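Local coordinates for fumarate reductase iron-sulfur subunit (Mycolicibacterium smegmatis, PDB 7D6V), which carries electrons through its three iron-sulfur clusters, from the FAD-binding subunit toward quinone, as part of a mycobacterial succinate dehydrogenase, at the interface of chains B and A. Coordinates in Å, arbitrary orientation; residue numbers count along the deposited sequence, not the author numbering. Chains: chain A, Fumarate reductase iron-sulfur subunit; chain B, Succinate dehydrogenase subunit A.

Contact 1 and contact 2 lie about 20 Å apart, measured between the centres of their C-alpha atoms, and both draw on helix 33-43 of chain A: its first turn, with the loop before it, belongs to contact 1, and its last turn, with the loop after it, to contact 2. One short helix thus serves two separate docking points. On chain B the partners are distant in sequence, a loop at 256-258 against helices 481-495 and 532-556, with the residue before the latter. Gripping the helix at both ends would probably restrict how the ferredoxin-like domain can turn against the flavoprotein.

Contact 1: the interface of chains B and A. Residues chain B 256-258; chain A 30-32, 35.
The start of helix 33-43 in the 2Fe-2S ferredoxin-type domain of chain A, with the loop leading into it, meets a loop of the flavoprotein, chiefly B:Leu257 and B:Ser258. A:Asp35 sits in the first turn of the helix and turns its carboxylate toward both. Its CG lies 3.5 Å from CB of B:Leu257, while OD1 is 3.2 Å from the backbone N of B:Ser258, a polar approach rather than an assigned bond. That same OD1 accepts a hydrogen bond from the backbone N of A:Val32 at 3.0 Å, on the anti side of the carboxylate and 35° out of its plane. This is a bond of the capping-box kind, made to the residue just before the helix, which would limit the rotation of the carboxylate that faces chain B.

B:Leu257 and A:Glu31 run side by side, pointing the same way. The leucine's CD1 methyl lies beside the OE2 branch of the glutamate carboxylate, 3.8 Å from CD. In A:Glu31, CG stands anti to the carbonyl carbon (chi1 -67°) and the chain stays extended, which carries the carboxylate out along the leucine.

B:Ser258, the next residue, turns instead to A:Gly30 and A:Val32. Its CB packs on the CG1 methyl of A:Val32 at 3.7 Å, and its hydroxyl OG is directed at the carbonyl O of A:Gly30, although the modelled separation is too short to be reliable.

Contact 2: the interface of chains B and A. Residues chain B 482, 531-533; chain A 41, 46-48.
B:Tyr482, at the start of helix 481-495 of the flavoprotein, and A:Pro46, in the loop that follows helix 33-43 of the ferredoxin-type domain, form a hydrogen bond across this subunit interface. The phenol OH donates to the carbonyl O of A:Pro46 over 2.9 Å. It arrives in the carbonyl plane on a lone pair, with a C=O...donor angle of 132°. CG of the tyrosine is anti to its own carbonyl carbon (chi1 -64°), a setting that sends the ring across to chain A and presents the hydroxyl to the loop.

A second hydrogen bond stays within chain A and shapes the surface that chain B meets. The extended side chain of A:Gln41 reaches out from the last turn of its helix to the loop that follows, and its amide NE2 donates to the carbonyl O of A:Leu48 at 2.5 Å, short as modelled. The acceptor lies near the amide plane, while the donor is a little out of the carbonyl plane. This bond would tie the loop to the helix that precedes it and limit the amide's rotation.

Packing contacts surround the polar ones. The tyrosine and proline side chains cross at about a right angle, the ring's CE2 standing 3.9 Å from CB of A:Pro46. One ring face also receives the carbonyl O of A:Gln41, 3.9 Å above the plane and offset toward the rim. B:Pro532, opening helix 532-556, crosses the A:Gln41 side chain at about a right angle, its CB 3.9 Å from the amide NE2. Beside it, the side chains of B:Asn531 and A:Asp47 cross obliquely, with the amide and carboxylate planes 50° apart. The amide oxygen OD1 of B:Asn531 is the atom nearest the aspartate CB, and the amide carbon CG stands 3.8 Å from that CB.

Together the starts of two flavoprotein helices, with B:Asn531 just before one of them, receive the end of helix 33-43 and the loop after it, which probably steadies the 2Fe-2S domain against the FAD-binding subunit for electron transfer.

Contact 1: the interface of chains B and A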
# COMPACT_ATOMS: atom_id res chain seq x y z
N PRO B 256 -11.60 3.87 19.11
CA PRO B 256 -11.03 2.57 18.73
C PRO B 256 -9.63 2.75 18.20
O PRO B 256 -9.44 3.35 17.14
CB PRO B 256 -12.00 2.04 17.66
CG PRO B 256 -13.19 2.93 17.71
CD PRO B 256 -12.71 4.25 18.21
N LEU B 257 -8.63 2.25 18.93
CA LEU B 257 -7.25 2.54 18.57
C LEU B 257 -6.92 2.08 17.16
O LEU B 257 -6.10 2.70 16.49
CB LEU B 257 -6.29 1.92 19.57
CG LEU B 257 -6.44 2.40 21.02
CD1 LEU B 257 -5.37 1.78 21.90
CD2 LEU B 257 -6.37 3.92 21.08
N SER B 258 -7.58 1.02 16.68
CA SER B 258 -7.34 0.57 15.31
C SER B 258 -7.68 1.64 14.29
O SER B 258 -7.09 1.68 13.21
CB SER B 258 -8.14 -0.71 15.04
OG SER B 258 -9.48 -0.56 15.48
N GLY A 30 -12.00 -3.72 19.67
CA GLY A 30 -11.72 -2.95 18.47
C GLY A 30 -10.27 -2.58 18.25
O GLY A 30 -9.99 -1.67 17.46
N GLU A 31 -9.33 -3.26 18.91
CA GLU A 31 -7.92 -2.94 18.79
C GLU A 31 -7.20 -3.99 17.97
O GLU A 31 -7.54 -5.18 18.02
CB GLU A 31 -7.27 -2.83 20.17
CG GLU A 31 -7.77 -1.66 20.98
CD GLU A 31 -7.14 -1.59 22.34
OE1 GLU A 31 -6.41 -2.54 22.70
OE2 GLU A 31 -7.36 -0.60 23.05
N VAL A 32 -6.22 -3.55 17.18
CA VAL A 32 -5.38 -4.45 16.40
C VAL A 32 -4.18 -4.91 17.23
O VAL A 32 -3.94 -4.39 18.33
CB VAL A 32 -4.91 -3.81 15.08
CG1 VAL A 32 -6.09 -3.62 14.15
CG2 VAL A 32 -4.20 -2.51 15.34
N ASP A 35 -1.66 -2.19 18.23
CA ASP A 35 -2.00 -1.41 19.41
C ASP A 35 -1.54 -2.10 20.68
O ASP A 35 -1.05 -1.45 21.61
CB ASP A 35 -3.50 -1.14 19.46
CG ASP A 35 -4.02 -0.45 18.22
OD1 ASP A 35 -5.13 -0.80 17.76
OD2 ASP A 35 -3.33 0.45 17.70

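Contact 2: the interface of chains B and A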
# COMPACT_ATOMS: atom_id res chain seq x y z
N TYR B 482 7.99 7.70 26.93
CA TYR B 482 6.60 7.50 26.51
C TYR B 482 5.65 8.34 27.34
O TYR B 482 4.69 8.91 26.81
CB TYR B 482 6.25 6.01 26.60
CG TYR B 482 7.04 5.14 25.66
CD1 TYR B 482 6.58 4.87 24.38
CD2 TYR B 482 8.25 4.58 26.05
CE1 TYR B 482 7.30 4.07 23.52
CE2 TYR B 482 8.97 3.78 25.19
CZ TYR B 482 8.49 3.53 23.93
OH TYR B 482 9.20 2.73 23.07
N ASN B 531 16.65 0.74 19.21
CA ASN B 531 15.98 0.98 20.48
C ASN B 531 14.94 2.09 20.31
O ASN B 531 15.30 3.27 20.32
CB ASN B 531 17.00 1.37 21.55
CG ASN B 531 16.43 1.35 22.94
OD1 ASN B 531 15.22 1.30 23.13
ND2 ASN B 531 17.31 1.42 23.94
N PRO B 532 13.66 1.76 20.14
CA PRO B 532 12.66 2.82 19.87
C PRO B 532 12.43 3.77 21.03
O PRO B 532 11.97 4.89 20.80
CB PRO B 532 11.39 2.03 19.54
CG PRO B 532 11.61 0.68 20.09
CD PRO B 532 13.07 0.41 20.08
N GLY B 533 12.73 3.37 22.27
CA GLY B 533 12.65 4.32 23.37
C GLY B 533 13.70 5.41 23.25
O GLY B 533 13.42 6.59 23.49
N GLN A 41 5.02 -1.76 24.66
CA GLN A 41 6.20 -0.90 24.60
C GLN A 41 6.12 0.22 25.62
O GLN A 41 7.11 0.52 26.30
CB GLN A 41 6.33 -0.32 23.19
CG GLN A 41 7.38 -0.99 22.34
CD GLN A 41 7.55 -0.29 21.01
OE1 GLN A 41 6.71 0.51 20.61
NE2 GLN A 41 8.64 -0.59 20.32
N PRO A 46 10.14 -1.00 26.82
CA PRO A 46 10.42 0.22 26.04
C PRO A 46 11.33 -0.00 24.85
O PRO A 46 11.22 0.72 23.85
CB PRO A 46 11.08 1.15 27.08
CG PRO A 46 10.82 0.53 28.40
CD PRO A 46 10.70 -0.93 28.18
N ASP A 47 12.22 -0.99 24.91
CA ASP A 47 13.22 -1.22 23.88
C ASP A 47 12.84 -2.35 22.92
O ASP A 47 13.71 -2.92 22.26
CB ASP A 47 14.58 -1.52 24.52
CG ASP A 47 14.50 -2.63 25.54
OD1 ASP A 47 13.38 -2.91 26.02
OD2 ASP A 47 15.54 -3.24 25.84
N LEU A 48 11.56 -2.69 22.84
CA LEU A 48 11.10 -3.76 21.95
C LEU A 48 11.08 -3.28 20.51
O LEU A 48 10.51 -2.23 20.20
CB LEU A 48 9.72 -4.24 22.38
CG LEU A 48 8.98 -5.15 21.41
CD1 LEU A 48 9.53 -6.56 21.49
CD2 LEU A 48 7.50 -5.14 21.72